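Local coordinates for protein alpha-L-rhamnosidase (Aspergillus terreus, PDB 6GSZ) that probably hydrolyses terminal non-reducing alpha-L-rhamnose residues from alpha-L-rhamnosides and carries bound calcium and N-linked glycans, at residues A[744-747]-A[752-755]. Sequence-based numbering, arbitrary orientation.
Sequences SMLP and NPGQ
The backbone N of N752 donates to the carbonyl O of S744 over 2.9 Å in an almost straight hydrogen bond (176°), although the donor sits above the carbonyl plane. This bond closes an irregular loop of seven residues, 745 to 751. Next to it, CB of N752 lies 3.4 Å from O of S744, so backbone and side chain of the asparagine approach the same carbonyl. L746 adds a loose apolar touch, its CD1 reaching CD of P753 at 4.4 Å. Its other methyl, CD2, comes within 4.3 Å of the amide nitrogen ND2 of N752.

A chi1 of -169° sets CG of N752 anti to the backbone N and beside the backbone carbonyl carbon. There OD1 accepts from the N of G754 at 2.8 Å, in the amide plane and on a lone pair, forming an Asx turn that curls the chain around P753. The other end of the amide, ND2, bonds to O of D743. The guanidinium group of R368 bridges two carbonyls of the turn, NH2 to O of N752 and NH1 to O of G754. In segment 744-747, OG of S744 is hydrogen-bonded to S758 and R741, and Y729 holds the O of M745. L746 and P753 both touch a GlcNAc of a glycan carried by the protein. Each end of the buried amide is thus hydrogen-bonded to a backbone group, which fixes its rotation, while the Leu-Pro pair forms an apolar surface against the glycan on this loop of the glycosidase domain.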
ATOM      1  N   SER A 744     -18.377  -6.024  12.609  1.00 15.19           N
ATOM      2  CA  SER A 744     -17.275  -6.602  13.390  1.00 16.09           C
ATOM      3  C   SER A 744     -17.574  -6.409  14.875  1.00 16.30           C
ATOM      4  O   SER A 744     -17.205  -7.256  15.690  1.00 17.81           O
ATOM      5  CB  SER A 744     -15.937  -6.013  13.029  1.00 16.78           C
ATOM      6  OG  SER A 744     -15.396  -6.600  11.844  1.00 15.92           O
ATOM      7  N   MET A 745     -18.171  -5.264  15.234  1.00 16.04           N
ATOM      8  CA  MET A 745     -18.756  -5.074  16.587  1.00 16.61           C
ATOM      9  C   MET A 745     -20.282  -4.975  16.451  1.00 17.78           C
ATOM     10  O   MET A 745     -20.772  -4.305  15.524  1.00 19.03           O
ATOM     11  CB  MET A 745     -18.240  -3.791  17.247  1.00 19.75           C
ATOM     12  CG  MET A 745     -18.705  -3.555  18.683  1.00 21.29           C
ATOM     13  SD  MET A 745     -17.776  -2.194  19.469  1.00 28.95           S
ATOM     14  CE  MET A 745     -16.193  -3.017  19.734  1.00 26.31           C
ATOM     15  N   LEU A 746     -21.004  -5.628  17.363  1.00 20.23           N
ATOM     16  CA  LEU A 746     -22.455  -5.588  17.392  1.00 20.17           C
ATOM     17  C   LEU A 746     -22.901  -4.345  18.168  1.00 22.17           C
ATOM     18  O   LEU A 746     -22.139  -3.726  18.901  1.00 20.89           O
ATOM     19  CB  LEU A 746     -22.966  -6.890  18.019  1.00 22.42           C
ATOM     20  CG  LEU A 746     -22.393  -8.175  17.425  1.00 25.13           C
ATOM     21  CD1 LEU A 746     -22.981  -9.383  18.133  1.00 30.95           C
ATOM     22  CD2 LEU A 746     -22.637  -8.272  15.923  1.00 26.17           C
ATOM     23  N   PRO A 747     -24.147  -3.851  17.991  1.00 23.31           N
ATOM     24  CA  PRO A 747     -24.537  -2.578  18.603  1.00 25.34           C
ATOM     25  C   PRO A 747     -24.398  -2.417  20.123  1.00 26.78           C
ATOM     26  O   PRO A 747     -24.216  -1.280  20.588  1.00 30.69           O
ATOM     27  CB  PRO A 747     -26.005  -2.393  18.160  1.00 25.93           C
ATOM     28  CG  PRO A 747     -26.105  -3.234  16.888  1.00 26.00           C
ATOM     29  CD  PRO A 747     -25.177  -4.416  17.115  1.00 25.28           C
ATOM     30  N   ASN A 752     -18.303  -9.509  17.073  1.00 18.23           N
ATOM     31  CA  ASN A 752     -18.914 -10.525  16.254  1.00 18.20           C
ATOM     32  C   ASN A 752     -18.404 -11.899  16.693  1.00 18.72           C
ATOM     33  O   ASN A 752     -17.203 -12.063  16.904  1.00 19.55           O
ATOM     34  CB  ASN A 752     -18.586 -10.283  14.790  1.00 17.34           C
ATOM     35  CG  ASN A 752     -19.394 -11.147  13.857  1.00 17.47           C
ATOM     36  OD1 ASN A 752     -19.217 -12.363  13.789  1.00 20.20           O
ATOM     37  ND2 ASN A 752     -20.278 -10.498  13.104  1.00 18.80           N
ATOM     38  N   PRO A 753     -19.276 -12.931  16.821  1.00 19.43           N
ATOM     39  CA  PRO A 753     -18.816 -14.237  17.285  1.00 20.56           C
ATOM     40  C   PRO A 753     -17.941 -14.988  16.279  1.00 20.09           C
ATOM     41  O   PRO A 753     -17.278 -15.950  16.631  1.00 23.76           O
ATOM     42  CB  PRO A 753     -20.129 -14.991  17.551  1.00 25.18           C
ATOM     43  CG  PRO A 753     -21.112 -14.369  16.557  1.00 26.86           C
ATOM     44  CD  PRO A 753     -20.739 -12.886  16.578  1.00 24.29           C
ATOM     45  N   GLY A 754     -17.907 -14.516  15.039  1.00 20.08           N
ATOM     46  CA  GLY A 754     -17.090 -15.167  14.057  1.00 19.47           C
ATOM     47  C   GLY A 754     -15.625 -15.162  14.464  1.00 17.55           C
ATOM     48  O   GLY A 754     -15.106 -14.164  14.915  1.00 18.80           O
ATOM     49  N   GLN A 755     -14.960 -16.292  14.204  1.00 18.15           N
ATOM     50  CA  GLN A 755     -13.573 -16.458  14.561  1.00 17.58           C
ATOM     51  C   GLN A 755     -12.716 -15.490  13.732  1.00 15.78           C
ATOM     52  O   GLN A 755     -11.634 -15.043  14.167  1.00 17.54           O
ATOM     53  CB  GLN A 755     -13.107 -17.903  14.314  1.00 19.18           C
TER